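Local coordinates for protein UTP--glucose-1-phosphate uridylyltransferase (Acinetobacter baumannii, PDB 6IKX) that catalyses the transfer of a uridylyl group from UTP to glucose 1-phosphate, giving UDP-glucose and diphosphate, at residues P34-V39 against A60-Y65; I52-S57 against V113-S118; T75-Q78 against L84-E87; I158-V163 against G172-A177; G208-P213 against D235-L240. The protein carries 1 engineered substitution. One frame throughout, in Å; residues are numbered along the deposited sequence.

Interactions 1 and 2 share the region around strand 50-55: its Leu53 packs on Ile62 of interaction 1, while Val54 serves interaction 2, their centres being about 15 Å apart. Interaction 3 lies farther along the chain, between the two halves of interaction 2 in sequence, yet its centre is about 32 Å from that contact, and there helices 70-78 and 82-87 touch a neighbouring subunit. Interactions 4 and 5 come last. Their centres are about 13 Å apart and they meet through the adjacent strands 156-162 and 209-212. Interactions 2, 4 and 5 all use the large mixed sheet of the nucleotidyltransferase domain, consistent with one sheet underlying both the UTP-binding and the UDP-glucose-binding residues.

Interaction 1. Residues P34-V39 against A60-Y65; sequences PAIEYV and ASIENY
Glu37 and Pro34 both close on the aromatic ring of Tyr65, one through a hydrogen bond and the other through a CH-pi contact. Along Glu37, CB lies 4.1 Å and CG 3.8 Å from Tyr65 CE2. With CG anti to the backbone N (chi1 -156°) and the chain extended beyond it, the carboxylate is carried to the hydroxyl end of the ring, where CD lies 3.5 Å from Tyr65 OH. There Tyr65 OH donates to Glu37 OE1, in the ring plane, over a very short 2.5 Å, with the carboxylate and ring planes 32° apart. The second oxygen, OE2, forms salt bridges with Arg41 and Arg33, so both oxygens are held and the group's rotation is probably fixed.

Pro34 covers one face of the ring, its CG 3.6 Å from the Tyr65 centroid and only 15° off the normal. Ile36 CG1 adds a looser apolar contact with Ile62 CG2 at 4.3 Å. The Ile62 and Ile36 side chains are about 7 and 8 Å from those of UTP-binding Lys25 and Pro8, respectively. Together these contacts join the start of helix 35-44 to helix 60-65 in the Rossmann-like GT-A nucleotidyltransferase fold.

Interaction 2. Residues I52-S57 against V113-S118; sequences ILVTHS and VLCAKS
In the Rossmann-like half of the GT-A fold, Ile52 and Val54 of strand 50-55 meet Cys115 and Ala116 within the long beta-alpha-beta crossover that leads from strand 97-102 to strand 125-128. The strand lies between strands 4-8 and 97-102, parallel to both, and the crossover chain passes over the face of the sheet to which Ile52 and Val54 point.

Ala116, the N-cap residue of helix 117-120, sets its single methyl between the two strand residues: CB is 4.0 Å from Ile52 CG2 and 4.2 Å from Val54 CG2. Val54 divides its branches. CG1, anti to the backbone N (chi1 -174°), reaches Cys115 CB at 3.8 Å, while CG2, on the nitrogen side, faces the Ala116 methyl. In the cysteine the methylene makes the nearer contact, and Cys115 SG stays farther off, 4.4 Å from Val54 CG1. Ala116 also packs on Val6 of the adjoining strand, and so does Val54. The Val54 side chain lies about 4 Å from that of Gln103 and about 5 Å from that of Pro8, both of which bind UTP.

No hydrogen bond joins the two segments; the contact is apolar, and burying these methyls and a methylene, probably with a hydrophobic gain, gives it no directional bond.

Interaction 3. Residues T75-Q78 against L84-E87; sequences TLEQ and LLAE
The carboxylate of Glu77 is the one flat side-chain group that touches across this contact, and it meets a methyl: OE2 lies 3.7 Å from Leu85 CD2. The CG methylene of the same glutamate comes to 3.9 Å from that methyl, so the extended chain runs past Leu85 at a slant, at the exposed border of the contact. The other side chains that touch are leucines.

Leu76 is the centre of the packing and spreads its two methyls over both leucines of the partner helix. Its CD1 presses on the backbone of the next helix, 3.6 Å from Leu85 CA. Its CD2 reaches Leu84 CD1 at 3.7 Å, the two side chains crossing nearly at a right angle. The CG of Leu85 stands anti to its own nitrogen (chi1 173°), which takes the branch toward Glu77, while Leu85 CB stays beside Leu76, 4.0 Å from Leu76 CD1. Close backbones go with this packing, as the CA atoms of Leu76 and Leu85 are 6.0 Å apart.

Leu76 and Leu84 both also pack on Thr14 of a neighbouring subunit, and Leu76 touches Lys81 in the connection between the helices. Thr14 and Lys81 are UTP-binding residues. These are two short consecutive helices, 70-78 and 82-87, packed on each other through leucines at the edge of the subunit, consistent with one subunit of this GT-A enzyme contributing to the nucleotide site of another.

Interaction 4. Residues I158-V163 against G172-A177; sequences IMVEAV and GIVDVA
Val174, in the strand that starts at UDP-glucose-binding Gly172, packs on Val160 and Ile158 and so joins two sheets of the GT-A fold. Strand 172-175 pairs antiparallel with strand 190-193 in a small two-stranded sheet, whereas 156-162 is a strand of the large mixed sheet; no hydrogen bond crosses between the two segments.

After Gly172 comes Ile173. Its end leads toward the other strand, but its CD1 stops 4.6 Å from Val163 CG2. Val174 carries the contact itself. Its CB points to the large sheet and both its methyls are used against the same neighbour, Val160. The CA atoms of Val160 and Val174 are 7.8 Å apart, and the side chains bridge that distance. Leu204, from strand 204-207, touches Val174 and Val160 alike and adds to the apolar cluster, and Val206, another UDP-glucose-binding residue, has its side chain about 4 Å from that of Val174. The backbone is tied separately, Val174 O accepting a hydrogen bond from Ser202 OG.

Ile158 adds a distant touch, CG2 to Val174 CG1 at 4.4 Å. In the closest meeting, Val160 CG1, placed beside its own backbone N (chi1 -60°), sits against both branches of Val174, 3.7 Å from Val174 CG1 and 3.8 Å from Val174 CG2.

Interaction 5. Residues G208-P213 against D235-L240; sequences GRYVLP and DAIAML
Ile237 holds CG1 anti to its carbonyl carbon (chi1 -69°), and a nearly extended second torsion, chi2 165°, pushes CD1 out from the helix toward Tyr210 and Leu212. Tyr210 has its ring on the side of its own nitrogen, and Ile237 CD1 approaches that ring obliquely, 4.2 Å from Tyr210 CE2, the two side chains crossing at about a right angle. The same methyl lies 4.3 Å from Leu212 CD2, so a single atom of the helix spans two strand residues that point the same way.

Strand 209-212 runs antiparallel to both 125-128 and 156-162 in the mixed sheet of the GT-A fold, and helix 233-240 packs against this face of the sheet. At Gly208 the chain turns a corner into this strand.

One helical turn after Ile237, the end of Leu240 meets the outer edge of the Pro213 ring. Its CD2 comes to 4.0 Å from Pro213 CG and equally close to Pro213 CD. Ala156, from the neighbouring strand, touches both Pro213 and Leu240.

Interaction 1. Residues P34-V39 against A60-Y65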
# COMPACT_ATOMS: atom_id res chain seq x y z
N PRO A 34 15.18 4.99 -9.72
CA PRO A 34 14.47 6.17 -9.23
C PRO A 34 15.43 7.31 -8.81
O PRO A 34 16.58 7.06 -8.41
CB PRO A 34 13.68 5.56 -8.05
CG PRO A 34 14.62 4.50 -7.54
CD PRO A 34 15.04 3.83 -8.83
N ALA A 35 14.96 8.55 -8.93
CA ALA A 35 15.73 9.79 -8.69
C ALA A 35 16.40 9.71 -7.30
O ALA A 35 17.55 10.12 -7.16
CB ALA A 35 14.80 10.98 -8.84
N ILE A 36 15.67 9.21 -6.30
CA ILE A 36 16.08 9.18 -4.87
C ILE A 36 17.39 8.42 -4.76
O ILE A 36 18.16 8.73 -3.85
CB ILE A 36 14.98 8.58 -3.95
CG1 ILE A 36 15.25 8.85 -2.47
CG2 ILE A 36 14.80 7.08 -4.18
CD1 ILE A 36 15.25 10.28 -2.06
N GLU A 37 17.61 7.40 -5.60
CA GLU A 37 18.82 6.56 -5.47
C GLU A 37 20.06 7.44 -5.59
O GLU A 37 21.08 7.15 -4.93
CB GLU A 37 18.97 5.47 -6.52
CG GLU A 37 19.84 4.35 -5.98
CD GLU A 37 20.36 3.34 -6.98
OE1 GLU A 37 19.70 2.33 -7.13
OE2 GLU A 37 21.45 3.56 -7.58
N TYR A 38 19.97 8.46 -6.41
CA TYR A 38 21.12 9.32 -6.79
C TYR A 38 21.49 10.22 -5.61
O TYR A 38 22.67 10.56 -5.47
CB TYR A 38 20.77 10.16 -8.00
CG TYR A 38 20.69 9.43 -9.32
CD1 TYR A 38 19.49 8.90 -9.75
CD2 TYR A 38 21.78 9.38 -10.17
CE1 TYR A 38 19.39 8.24 -10.96
CE2 TYR A 38 21.70 8.75 -11.40
CZ TYR A 38 20.50 8.18 -11.79
OH TYR A 38 20.39 7.58 -13.01
N VAL A 39 20.48 10.59 -4.82
CA VAL A 39 20.55 11.53 -3.67
C VAL A 39 21.08 10.74 -2.48
O VAL A 39 21.90 11.29 -1.68
CB VAL A 39 19.18 12.16 -3.38
CG1 VAL A 39 19.24 13.15 -2.24
CG2 VAL A 39 18.61 12.85 -4.60
N ALA A 60 5.42 4.75 0.65
CA ALA A 60 5.97 3.43 1.07
C ALA A 60 7.00 2.95 0.04
O ALA A 60 7.99 2.39 0.44
CB ALA A 60 4.88 2.42 1.21
N SER A 61 6.79 3.19 -1.25
CA SER A 61 7.68 2.63 -2.29
C SER A 61 9.11 3.19 -2.11
O SER A 61 10.06 2.56 -2.59
CB SER A 61 7.13 2.88 -3.66
OG SER A 61 7.12 4.26 -3.95
N ILE A 62 9.27 4.35 -1.48
CA ILE A 62 10.63 4.89 -1.19
C ILE A 62 11.31 3.99 -0.14
O ILE A 62 12.47 3.66 -0.31
CB ILE A 62 10.58 6.37 -0.74
CG1 ILE A 62 9.84 7.27 -1.73
CG2 ILE A 62 12.00 6.86 -0.49
CD1 ILE A 62 9.81 8.75 -1.33
N GLU A 63 10.65 3.73 0.98
CA GLU A 63 11.16 2.85 2.05
C GLU A 63 11.41 1.46 1.47
O GLU A 63 12.41 0.80 1.86
CB GLU A 63 10.19 2.81 3.22
CG GLU A 63 10.20 4.11 4.00
CD GLU A 63 8.83 4.62 4.43
OE1 GLU A 63 8.28 5.55 3.74
OE2 GLU A 63 8.32 4.12 5.46
N ASN A 64 10.54 1.01 0.55
CA ASN A 64 10.59 -0.37 0.02
C ASN A 64 11.82 -0.50 -0.90
O ASN A 64 12.45 -1.57 -0.87
CB ASN A 64 9.25 -0.75 -0.61
CG ASN A 64 8.17 -0.96 0.44
OD1 ASN A 64 8.48 -1.24 1.59
ND2 ASN A 64 6.91 -0.86 0.03
N TYR A 65 12.21 0.58 -1.56
CA TYR A 65 13.39 0.61 -2.44
C TYR A 65 14.66 0.27 -1.64
O TYR A 65 15.58 -0.33 -2.25
CB TYR A 65 13.45 1.95 -3.21
CG TYR A 65 14.46 1.92 -4.33
CD1 TYR A 65 14.18 1.25 -5.50
CD2 TYR A 65 15.74 2.45 -4.15
CE1 TYR A 65 15.14 1.14 -6.51
CE2 TYR A 65 16.70 2.37 -5.14
CZ TYR A 65 16.39 1.70 -6.32
OH TYR A 65 17.31 1.63 -7.30

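Interaction 2. Residues I52-S57 against V113-S118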
# COMPACT_ATOMS: atom_id res chain seq x y z
N ILE A 52 17.63 9.80 7.05
CA ILE A 52 16.38 10.09 7.80
C ILE A 52 15.36 10.64 6.81
O ILE A 52 15.46 11.84 6.48
CB ILE A 52 16.64 11.07 8.96
CG1 ILE A 52 17.84 10.61 9.79
CG2 ILE A 52 15.38 11.26 9.81
CD1 ILE A 52 18.26 11.58 10.88
N LEU A 53 14.48 9.77 6.28
CA LEU A 53 13.41 10.16 5.31
C LEU A 53 12.26 10.81 6.10
O LEU A 53 11.69 10.13 6.96
CB LEU A 53 12.88 8.89 4.61
CG LEU A 53 13.87 8.07 3.80
CD1 LEU A 53 13.21 6.86 3.21
CD2 LEU A 53 14.51 8.88 2.71
N VAL A 54 11.93 12.08 5.87
CA VAL A 54 10.69 12.68 6.44
C VAL A 54 9.60 12.44 5.40
O VAL A 54 9.70 13.02 4.30
CB VAL A 54 10.85 14.17 6.78
CG1 VAL A 54 9.64 14.72 7.50
CG2 VAL A 54 12.07 14.40 7.64
N THR A 55 8.63 11.59 5.71
CA THR A 55 7.79 11.03 4.62
C THR A 55 6.28 11.23 4.84
O THR A 55 5.81 11.77 5.84
CB THR A 55 8.23 9.58 4.33
OG1 THR A 55 7.82 9.27 2.99
CG2 THR A 55 7.72 8.56 5.32
N HIS A 56 5.55 10.86 3.82
CA HIS A 56 4.07 10.90 3.73
C HIS A 56 3.59 9.46 3.62
O HIS A 56 4.32 8.63 2.98
CB HIS A 56 3.70 11.77 2.53
CG HIS A 56 2.25 12.05 2.38
ND1 HIS A 56 1.48 11.43 1.41
CD2 HIS A 56 1.43 12.87 3.06
CE1 HIS A 56 0.24 11.86 1.50
NE2 HIS A 56 0.18 12.75 2.50
N SER A 57 2.40 9.22 4.17
CA SER A 57 1.63 7.95 4.12
C SER A 57 1.52 7.40 2.69
O SER A 57 1.28 6.22 2.57
CB SER A 57 0.26 8.14 4.74
OG SER A 57 -0.49 9.07 3.98
N VAL A 113 11.98 19.39 8.46
CA VAL A 113 13.25 19.24 9.22
C VAL A 113 12.92 19.11 10.71
O VAL A 113 13.48 18.21 11.35
CB VAL A 113 14.22 20.40 8.92
CG1 VAL A 113 15.43 20.38 9.83
CG2 VAL A 113 14.67 20.37 7.47
N LEU A 114 12.00 19.91 11.24
CA LEU A 114 11.59 19.83 12.68
C LEU A 114 11.04 18.44 13.03
O LEU A 114 11.27 17.99 14.19
CB LEU A 114 10.54 20.90 12.93
CG LEU A 114 10.54 21.55 14.30
CD1 LEU A 114 9.12 21.98 14.66
CD2 LEU A 114 11.13 20.66 15.38
N CYS A 115 10.32 17.78 12.10
CA CYS A 115 9.74 16.41 12.27
C CYS A 115 10.85 15.39 12.58
O CYS A 115 10.59 14.48 13.32
CB CYS A 115 8.98 15.95 11.03
SG CYS A 115 7.45 16.86 10.71
N ALA A 116 12.06 15.61 12.11
CA ALA A 116 13.21 14.73 12.39
C ALA A 116 13.94 15.10 13.69
O ALA A 116 15.07 14.67 13.85
CB ALA A 116 14.17 14.78 11.23
N LYS A 117 13.35 15.84 14.61
CA LYS A 117 14.13 16.38 15.77
C LYS A 117 14.61 15.21 16.63
O LYS A 117 15.80 15.15 16.94
CB LYS A 117 13.29 17.36 16.57
CG LYS A 117 13.82 17.68 17.96
CD LYS A 117 13.04 18.77 18.63
CE LYS A 117 13.21 18.77 20.14
NZ LYS A 117 12.19 19.63 20.78
N SER A 118 13.68 14.34 17.03
CA SER A 118 13.89 13.17 17.92
C SER A 118 14.99 12.29 17.36
O SER A 118 15.81 11.82 18.14
CB SER A 118 12.61 12.39 18.05
OG SER A 118 12.26 11.83 16.80

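Interaction 3. Residues T75-Q78 against L84-E87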
# COMPACT_ATOMS: atom_id res chain seq x y z
N THR A 75 12.04 -14.75 -7.34
CA THR A 75 11.85 -14.72 -8.81
C THR A 75 13.23 -14.65 -9.47
O THR A 75 13.43 -15.42 -10.41
CB THR A 75 10.99 -13.54 -9.27
OG1 THR A 75 9.73 -13.56 -8.60
CG2 THR A 75 10.77 -13.53 -10.77
N LEU A 76 14.12 -13.77 -8.99
CA LEU A 76 15.48 -13.52 -9.57
C LEU A 76 16.38 -14.75 -9.44
O LEU A 76 17.22 -14.96 -10.34
CB LEU A 76 16.16 -12.33 -8.89
CG LEU A 76 15.74 -10.93 -9.32
CD1 LEU A 76 16.51 -9.87 -8.54
CD2 LEU A 76 15.98 -10.71 -10.79
N GLU A 77 16.29 -15.48 -8.32
CA GLU A 77 17.02 -16.77 -8.11
C GLU A 77 16.51 -17.83 -9.09
O GLU A 77 17.30 -18.31 -9.90
CB GLU A 77 16.80 -17.30 -6.70
CG GLU A 77 17.96 -17.07 -5.76
CD GLU A 77 17.48 -17.07 -4.33
OE1 GLU A 77 16.64 -17.95 -3.99
OE2 GLU A 77 17.88 -16.16 -3.57
N GLN A 78 15.23 -18.15 -9.04
CA GLN A 78 14.56 -19.13 -9.94
C GLN A 78 14.97 -18.91 -11.40
O GLN A 78 15.02 -19.93 -12.12
CB GLN A 78 13.04 -19.06 -9.78
CG GLN A 78 12.59 -19.66 -8.46
CD GLN A 78 11.12 -19.45 -8.18
OE1 GLN A 78 10.44 -18.70 -8.86
NE2 GLN A 78 10.62 -20.11 -7.14
N LEU A 84 22.12 -9.78 -10.79
CA LEU A 84 21.06 -8.76 -10.60
C LEU A 84 20.64 -8.77 -9.14
O LEU A 84 20.64 -7.73 -8.49
CB LEU A 84 19.86 -9.11 -11.48
CG LEU A 84 19.34 -8.03 -12.42
CD1 LEU A 84 17.98 -8.47 -12.95
CD2 LEU A 84 19.28 -6.67 -11.75
N LEU A 85 20.27 -9.94 -8.66
CA LEU A 85 19.90 -10.17 -7.25
C LEU A 85 20.96 -9.59 -6.31
O LEU A 85 20.63 -9.18 -5.17
CB LEU A 85 19.79 -11.68 -7.08
CG LEU A 85 19.58 -12.17 -5.67
CD1 LEU A 85 18.17 -11.83 -5.19
CD2 LEU A 85 19.80 -13.67 -5.61
N ALA A 86 22.22 -9.57 -6.76
CA ALA A 86 23.33 -9.06 -5.94
C ALA A 86 23.29 -7.53 -5.94
O ALA A 86 23.58 -6.93 -4.87
CB ALA A 86 24.65 -9.60 -6.44
N GLU A 87 22.92 -6.93 -7.08
CA GLU A 87 22.80 -5.46 -7.27
C GLU A 87 21.63 -4.94 -6.43
O GLU A 87 21.86 -3.98 -5.65
CB GLU A 87 22.66 -5.09 -8.76

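Interaction 4. Residues I158-V163 against G172-A177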
# COMPACT_ATOMS: atom_id res chain seq x y z
N ILE A 158 25.29 26.55 3.48
CA ILE A 158 24.20 26.58 2.47
C ILE A 158 24.86 26.41 1.10
O ILE A 158 25.66 27.28 0.68
CB ILE A 158 23.36 27.85 2.59
CG1 ILE A 158 22.38 27.81 3.76
CG2 ILE A 158 22.60 28.12 1.31
CD1 ILE A 158 23.01 27.88 5.12
N MET A 159 24.59 25.30 0.42
CA MET A 159 25.15 25.09 -0.94
C MET A 159 24.45 26.06 -1.90
O MET A 159 23.22 26.22 -1.79
CB MET A 159 25.01 23.63 -1.39
CG MET A 159 25.71 23.34 -2.72
SD MET A 159 25.70 21.62 -3.27
CE MET A 159 26.38 20.81 -1.82
N VAL A 160 25.23 26.72 -2.76
CA VAL A 160 24.76 27.70 -3.78
C VAL A 160 25.47 27.43 -5.11
O VAL A 160 26.52 26.75 -5.12
CB VAL A 160 25.00 29.16 -3.35
CG1 VAL A 160 24.26 29.49 -2.07
CG2 VAL A 160 26.47 29.52 -3.22
N GLU A 161 24.93 27.95 -6.20
CA GLU A 161 25.54 27.78 -7.55
C GLU A 161 25.24 29.02 -8.40
O GLU A 161 24.08 29.48 -8.39
CB GLU A 161 25.05 26.46 -8.13
CG GLU A 161 24.22 26.57 -9.36
CD GLU A 161 23.81 25.22 -9.88
OE1 GLU A 161 24.64 24.53 -10.53
OE2 GLU A 161 22.67 24.85 -9.58
N ALA A 162 26.28 29.56 -9.04
CA ALA A 162 26.18 30.68 -10.01
C ALA A 162 25.12 30.34 -11.06
O ALA A 162 25.19 29.23 -11.63
CB ALA A 162 27.54 30.91 -10.64
N VAL A 163 24.15 31.24 -11.28
CA VAL A 163 23.12 31.17 -12.37
C VAL A 163 23.27 32.42 -13.24
O VAL A 163 23.83 33.43 -12.79
CB VAL A 163 21.70 31.08 -11.79
CG1 VAL A 163 21.51 29.82 -10.96
CG2 VAL A 163 21.33 32.32 -10.98
N GLY A 172 15.80 31.39 -4.78
CA GLY A 172 16.37 31.93 -3.53
C GLY A 172 17.81 32.31 -3.80
O GLY A 172 18.50 31.47 -4.41
N ILE A 173 18.23 33.54 -3.46
CA ILE A 173 19.59 34.09 -3.76
C ILE A 173 20.25 34.54 -2.46
O ILE A 173 19.59 35.25 -1.68
CB ILE A 173 19.48 35.26 -4.76
CG1 ILE A 173 19.03 34.79 -6.14
CG2 ILE A 173 20.80 36.03 -4.82
CD1 ILE A 173 20.16 34.49 -7.13
N VAL A 174 21.52 34.20 -2.24
CA VAL A 174 22.21 34.56 -0.96
C VAL A 174 22.80 35.97 -1.06
O VAL A 174 23.26 36.39 -2.13
CB VAL A 174 23.27 33.53 -0.54
CG1 VAL A 174 22.61 32.23 -0.13
CG2 VAL A 174 24.34 33.30 -1.60
N ASP A 175 22.74 36.65 0.07
CA ASP A 175 23.48 37.89 0.41
C ASP A 175 24.92 37.54 0.82
O ASP A 175 25.14 37.08 1.94
CB ASP A 175 22.71 38.58 1.54
CG ASP A 175 23.10 40.01 1.79
OD1 ASP A 175 23.58 40.62 0.85
OD2 ASP A 175 22.89 40.50 2.95
N VAL A 176 25.90 37.76 -0.05
CA VAL A 176 27.34 37.70 0.32
C VAL A 176 28.04 38.99 -0.13
O VAL A 176 27.49 39.66 -0.98
CB VAL A 176 27.98 36.43 -0.25
CG1 VAL A 176 27.41 35.21 0.47
CG2 VAL A 176 27.79 36.30 -1.75
N ALA A 177 29.18 39.36 0.45
CA ALA A 177 29.98 40.54 0.03
C ALA A 177 30.47 40.30 -1.41
O ALA A 177 29.98 40.98 -2.30
CB ALA A 177 31.12 40.79 0.98

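Interaction 5. Residues G208-P213 against D235-L240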
# COMPACT_ATOMS: atom_id res chain seq x y z
N GLY A 208 19.58 23.52 -2.26
CA GLY A 208 18.88 22.49 -1.47
C GLY A 208 19.83 21.43 -0.90
O GLY A 208 19.43 20.22 -0.82
N ARG A 209 21.03 21.88 -0.49
CA ARG A 209 21.99 21.11 0.33
C ARG A 209 22.42 21.99 1.52
O ARG A 209 22.80 23.14 1.33
CB ARG A 209 23.19 20.64 -0.51
CG ARG A 209 22.82 19.76 -1.70
CD ARG A 209 22.34 18.37 -1.29
NE ARG A 209 22.17 17.47 -2.44
CZ ARG A 209 21.02 17.22 -3.07
NH1 ARG A 209 19.88 17.79 -2.73
NH2 ARG A 209 21.01 16.37 -4.07
N TYR A 210 22.33 21.45 2.72
CA TYR A 210 22.61 22.17 3.97
C TYR A 210 23.39 21.24 4.90
O TYR A 210 23.19 20.02 4.90
CB TYR A 210 21.33 22.67 4.65
CG TYR A 210 20.37 23.43 3.77
CD1 TYR A 210 19.61 22.79 2.79
CD2 TYR A 210 20.19 24.79 3.93
CE1 TYR A 210 18.72 23.49 1.99
CE2 TYR A 210 19.29 25.50 3.15
CZ TYR A 210 18.54 24.85 2.19
OH TYR A 210 17.66 25.56 1.45
N VAL A 211 24.29 21.83 5.67
CA VAL A 211 24.82 21.25 6.94
C VAL A 211 24.52 22.28 8.01
O VAL A 211 24.86 23.42 7.80
CB VAL A 211 26.31 20.94 6.81
CG1 VAL A 211 26.80 20.15 8.01
CG2 VAL A 211 26.60 20.23 5.50
N LEU A 212 23.82 21.87 9.07
CA LEU A 212 23.22 22.73 10.11
C LEU A 212 23.55 22.11 11.45
O LEU A 212 23.73 20.90 11.57
CB LEU A 212 21.70 22.79 9.96
CG LEU A 212 21.14 23.12 8.58
CD1 LEU A 212 19.64 22.85 8.55
CD2 LEU A 212 21.41 24.56 8.20
N PRO A 213 23.66 22.93 12.50
CA PRO A 213 23.73 22.41 13.86
C PRO A 213 22.35 22.01 14.38
O PRO A 213 21.39 22.43 13.84
CB PRO A 213 24.30 23.61 14.64
CG PRO A 213 23.77 24.81 13.89
CD PRO A 213 23.83 24.39 12.44
N ASP A 235 14.38 31.51 7.73
CA ASP A 235 14.31 32.44 8.88
C ASP A 235 14.61 31.71 10.20
O ASP A 235 14.90 32.41 11.21
CB ASP A 235 13.06 33.32 8.81
CG ASP A 235 11.74 32.61 8.95
OD1 ASP A 235 11.66 31.69 9.78
OD2 ASP A 235 10.79 33.01 8.23
N ALA A 236 14.63 30.38 10.24
CA ALA A 236 15.35 29.66 11.32
C ALA A 236 16.86 29.93 11.17
O ALA A 236 17.52 30.16 12.17
CB ALA A 236 15.03 28.19 11.28
N ILE A 237 17.36 29.96 9.93
CA ILE A 237 18.78 30.24 9.62
C ILE A 237 19.05 31.73 9.90
O ILE A 237 20.05 32.04 10.61
CB ILE A 237 19.08 29.81 8.18
CG1 ILE A 237 19.03 28.28 8.08
CG2 ILE A 237 20.39 30.38 7.68
CD1 ILE A 237 18.96 27.74 6.64
N ALA A 238 18.17 32.62 9.46
CA ALA A 238 18.22 34.04 9.91
C ALA A 238 18.44 34.08 11.43
O ALA A 238 19.37 34.80 11.82
CB ALA A 238 17.00 34.83 9.51
N MET A 239 17.65 33.35 12.23
CA MET A 239 17.71 33.40 13.73
C MET A 239 19.06 32.86 14.22
O MET A 239 19.55 33.32 15.28
CB MET A 239 16.59 32.57 14.38
CG MET A 239 15.21 33.25 14.35
SD MET A 239 13.78 32.10 14.38
CE MET A 239 13.75 31.72 16.13
N LEU A 240 19.63 31.89 13.52
CA LEU A 240 20.93 31.28 13.87
C LEU A 240 22.04 32.33 13.67
O LEU A 240 23.05 32.24 14.34
CB LEU A 240 21.11 30.05 12.98
CG LEU A 240 22.38 29.24 13.20
CD1 LEU A 240 22.47 28.69 14.61
CD2 LEU A 240 22.49 28.14 12.19